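Local structure of bifunctional purine biosynthetic protein ADE5,7 (Cryptococcus neoformans var. grubii serotype A, 7LVO) at residues A51-L56 with A75-K80; A278-P283 with M345-E350. The protein catalyses the ATP-dependent joining of phosphoribosylamine to glycine through this N-terminal half, and a later ring-closing step of purine synthesis through its other half. All coordinates share one frame; numbering follows the deposited sequence.

Interaction 1 of 2, residues A51-L56 with A75-K80; sequences ALAFKL and ALMGGK
F54 and M77 mark the nearest backbone approach between helix 47-56 and the end of helix 72-77, their CA atoms lying 8.4 Å apart, a separation that one side chain spans. That side chain is M77. Its CG stands beside the backbone N and the chain stays straight at the next bond, but it bends at the thioether (chi3 67°), turning the methyl group onto the flank of helix 47-56. CE of M77 then lies 3.9 Å from CA of F54, so it meets the main chain of the helix rather than the phenyl ring. It also comes within 4.1 Å of the A53 carbonyl O. The sulfur has a separate partner: SD of M77 is 4.2 Å from CB of A53, whose methyl points toward this neighbour. All of these are van der Waals contacts, and they bury only about 115 Å² in total. The two helices belong to the N domain, where parallel strands 38-44, 62-67 and 81-83 are adjacent in a Rossmann-like sheet; helix 47-56 links the first two and helix 72-77 follows the second. A53 also touches L42 and I65 on this sheet, so its small methyl is shared between strands and methionine. Beyond M77, G78 breaks the helical path with positive phi (67°), and G79 continues the turn toward K80, whose NZ is hydrogen-bonded to the carbonyl oxygens of A57 and V62. The ring of F54 meets that of F410 edge-to-face.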
# COMPACT_ATOMS: atom_id res chain seq x y z
N ALA A 51 7.54 0.37 9.62
CA ALA A 51 8.00 1.68 9.17
C ALA A 51 7.12 2.80 9.74
O ALA A 51 7.63 3.86 10.12
CB ALA A 51 8.01 1.72 7.64
N LEU A 52 5.80 2.59 9.78
CA LEU A 52 4.93 3.60 10.38
C LEU A 52 5.16 3.72 11.88
O LEU A 52 5.29 4.82 12.42
CB LEU A 52 3.46 3.27 10.08
CG LEU A 52 3.02 3.44 8.64
CD1 LEU A 52 1.64 2.83 8.41
CD2 LEU A 52 3.02 4.92 8.24
N ALA A 53 5.21 2.58 12.58
CA ALA A 53 5.54 2.60 14.00
C ALA A 53 6.87 3.29 14.24
O ALA A 53 7.04 4.01 15.23
CB ALA A 53 5.57 1.18 14.56
N PHE A 54 7.83 3.08 13.33
CA PHE A 54 9.13 3.72 13.45
C PHE A 54 9.00 5.23 13.54
O PHE A 54 9.59 5.86 14.43
CB PHE A 54 10.01 3.30 12.26
CG PHE A 54 11.28 4.09 12.12
CD1 PHE A 54 12.35 3.86 12.97
CD2 PHE A 54 11.40 5.05 11.13
CE1 PHE A 54 13.53 4.58 12.83
CE2 PHE A 54 12.57 5.77 10.98
CZ PHE A 54 13.64 5.54 11.84
N LYS A 55 8.23 5.83 12.64
CA LYS A 55 8.08 7.28 12.63
C LYS A 55 7.18 7.76 13.76
O LYS A 55 7.52 8.72 14.47
CB LYS A 55 7.52 7.74 11.28
CG LYS A 55 8.46 7.50 10.10
CD LYS A 55 9.79 8.25 10.26
CE LYS A 55 9.58 9.75 10.41
NZ LYS A 55 10.88 10.50 10.41
N LEU A 56 6.03 7.10 13.96
CA LEU A 56 5.11 7.53 15.01
C LEU A 56 5.79 7.55 16.37
O LEU A 56 5.54 8.44 17.20
CB LEU A 56 3.88 6.63 15.03
CG LEU A 56 3.00 6.67 13.79
CD1 LEU A 56 1.90 5.63 13.89
CD2 LEU A 56 2.42 8.05 13.55
N ALA A 75 8.14 -6.14 17.62
CA ALA A 75 8.30 -6.78 18.92
C ALA A 75 9.62 -6.41 19.58
O ALA A 75 9.72 -6.41 20.81
CB ALA A 75 8.19 -8.30 18.78
N LEU A 76 10.63 -6.06 18.79
CA LEU A 76 11.95 -5.72 19.33
C LEU A 76 12.15 -4.23 19.57
O LEU A 76 13.11 -3.86 20.25
CB LEU A 76 13.04 -6.23 18.38
CG LEU A 76 13.16 -7.75 18.28
CD1 LEU A 76 14.12 -8.15 17.17
CD2 LEU A 76 13.61 -8.33 19.61
N MET A 77 11.28 -3.38 19.03
CA MET A 77 11.46 -1.94 19.20
C MET A 77 11.43 -1.55 20.67
O MET A 77 12.21 -0.71 21.13
CB MET A 77 10.39 -1.17 18.43
CG MET A 77 10.47 -1.33 16.93
SD MET A 77 9.24 -0.34 16.05
CE MET A 77 9.82 1.32 16.43
N GLY A 78 10.51 -2.14 21.44
CA GLY A 78 10.39 -1.75 22.83
C GLY A 78 9.88 -0.32 22.96
O GLY A 78 9.30 0.26 22.04
N GLY A 79 10.12 0.24 24.14
CA GLY A 79 9.71 1.60 24.40
C GLY A 79 8.21 1.77 24.27
O GLY A 79 7.42 1.07 24.92
N LYS A 80 7.80 2.71 23.42
CA LYS A 80 6.38 2.98 23.23
C LYS A 80 5.67 1.90 22.43
O LYS A 80 4.44 1.78 22.54
CB LYS A 80 6.20 4.32 22.50
CG LYS A 80 6.94 5.49 23.13
CD LYS A 80 6.82 6.74 22.27
CE LYS A 80 7.57 7.92 22.87
NZ LYS A 80 7.58 9.10 21.95

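Interaction 2 of 2, residues A278-P283 with M345-E350; sequences AYAPAP and MLLLDE
L347 reaches A280 and P281 because its CG sits beside the backbone N (chi1 -68°) while CD1 lies anti to CA (chi2 -179°), extending that branch of the side chain toward the end of strand 277-280. Nearly the whole contact passes through this methyl. CD1 of L347 lies 3.5 Å from the carbonyl O of A280 and 4.1 Å from CB of the same residue, so it rests against both the peptide and the methyl of A280. The proline ring supplies the remaining surface, with CD of P281 at 4.0 Å from CD1 of L347. The peptide between A280 and P281 is cis, which puts the O of A280 and the CD of P281 on the same side of the C-N bond, 2.8 Å apart; one methyl can therefore touch both. These are dispersion contacts, without a hydrogen bond between the two segments. The area involved is small, about 89 Å² summed over both sides, yet L347 and A280 are themselves buried. Both segments fall in the ATP-grasp range of the sequence, and the cis proline marks where the chain leaves the strand. Around this point, strand 277-280 runs antiparallel between strands 259-263 and 377-384. A280 pairs by backbone bonds with A378, a residue that L347 also touches, while P281 leans on Y377. On the helical side, L344 of helix 340-344 packs on A280, and the loop that carries L347 continues from there toward helix 354-362.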
# COMPACT_ATOMS: atom_id res chain seq x y z
N ALA A 278 11.35 -0.59 -3.66
CA ALA A 278 10.85 0.69 -4.17
C ALA A 278 11.88 1.78 -3.91
O ALA A 278 12.82 1.62 -3.12
CB ALA A 278 9.51 1.06 -3.52
N TYR A 279 11.71 2.89 -4.60
CA TYR A 279 12.60 4.03 -4.47
C TYR A 279 11.80 5.30 -4.75
O TYR A 279 10.78 5.28 -5.44
CB TYR A 279 13.81 3.93 -5.40
CG TYR A 279 13.45 3.71 -6.86
CD1 TYR A 279 13.20 2.43 -7.34
CD2 TYR A 279 13.36 4.77 -7.74
CE1 TYR A 279 12.87 2.22 -8.66
CE2 TYR A 279 13.03 4.57 -9.07
CZ TYR A 279 12.79 3.29 -9.52
OH TYR A 279 12.45 3.07 -10.84
N ALA A 280 12.29 6.42 -4.20
CA ALA A 280 11.62 7.71 -4.35
C ALA A 280 12.61 8.80 -3.99
O ALA A 280 13.49 8.57 -3.16
CB ALA A 280 10.37 7.79 -3.46
N PRO A 281 12.50 9.99 -4.61
CA PRO A 281 11.56 10.32 -5.69
C PRO A 281 11.93 9.62 -7.00
O PRO A 281 13.10 9.56 -7.34
CB PRO A 281 11.68 11.84 -5.84
CG PRO A 281 12.35 12.31 -4.59
CD PRO A 281 13.23 11.18 -4.14
N ALA A 282 10.95 9.09 -7.69
CA ALA A 282 11.19 8.43 -8.97
C ALA A 282 11.55 9.48 -10.01
O ALA A 282 10.70 10.32 -10.35
CB ALA A 282 9.94 7.66 -9.41
N PRO A 283 12.78 9.49 -10.54
CA PRO A 283 13.14 10.53 -11.52
C PRO A 283 12.20 10.61 -12.71
O PRO A 283 12.02 11.70 -13.29
CB PRO A 283 14.56 10.13 -11.95
CG PRO A 283 15.10 9.35 -10.80
CD PRO A 283 13.91 8.60 -10.23
N MET A 345 8.96 6.79 4.30
CA MET A 345 9.10 7.22 5.68
C MET A 345 10.49 7.79 5.94
O MET A 345 10.66 8.64 6.82
CB MET A 345 8.84 6.05 6.63
CG MET A 345 7.37 5.60 6.70
SD MET A 345 6.25 6.87 7.31
CE MET A 345 5.60 7.53 5.79
N LEU A 346 11.49 7.33 5.19
CA LEU A 346 12.85 7.84 5.35
C LEU A 346 13.07 9.18 4.67
O LEU A 346 14.15 9.76 4.82
CB LEU A 346 13.85 6.82 4.81
CG LEU A 346 14.24 5.69 5.75
CD1 LEU A 346 13.02 5.06 6.39
CD2 LEU A 346 15.05 4.64 5.00
N LEU A 347 12.08 9.70 3.94
CA LEU A 347 12.18 11.00 3.30
C LEU A 347 11.42 12.09 4.05
O LEU A 347 11.50 13.26 3.66
CB LEU A 347 11.68 10.93 1.85
CG LEU A 347 12.53 10.12 0.88
CD1 LEU A 347 11.91 10.16 -0.52
CD2 LEU A 347 13.96 10.61 0.84
N LEU A 348 10.70 11.74 5.11
CA LEU A 348 10.07 12.76 5.95
C LEU A 348 11.14 13.52 6.71
O LEU A 348 11.95 12.91 7.42
CB LEU A 348 9.08 12.11 6.91
CG LEU A 348 7.78 11.57 6.30
CD1 LEU A 348 7.01 10.75 7.34
CD2 LEU A 348 6.93 12.70 5.78
N ASP A 349 11.17 14.84 6.57
CA ASP A 349 12.15 15.63 7.29
C ASP A 349 11.95 15.50 8.80
O ASP A 349 10.85 15.19 9.29
CB ASP A 349 12.09 17.11 6.88
CG ASP A 349 10.75 17.76 7.20
OD1 ASP A 349 10.32 17.71 8.36
OD2 ASP A 349 10.14 18.33 6.28
N GLU A 350 13.03 15.73 9.55
CA GLU A 350 12.96 15.59 11.00
C GLU A 350 12.09 16.65 11.66
O GLU A 350 11.89 16.60 12.87
CB GLU A 350 14.38 15.63 11.59
CG GLU A 350 15.28 14.51 11.07
CD GLU A 350 14.69 13.13 11.30
OE1 GLU A 350 13.71 13.01 12.06
OE2 GLU A 350 15.21 12.16 10.71

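Interactions 1 and 2 have centres 19 Å apart but meet directly through the loop 345-350, which lies against helix 47-56. CD of K55 is 3.6 Å from the carbonyl O of M345, and CD2 of L52 is 3.9 Å from SD of M345. Helix 47-56 thus contacts M77 through A53 and F54, and M345 through A51, L52 and K55, while L347 of the same loop reaches strand 277-280. The series joins the N domain to the ATP-grasp region. Interaction 2 is near a predicted ATP-binding range, the A280 side chain being about 8 Å from that of S242; interaction 1 is remote from the predicted nucleotide and magnesium sites.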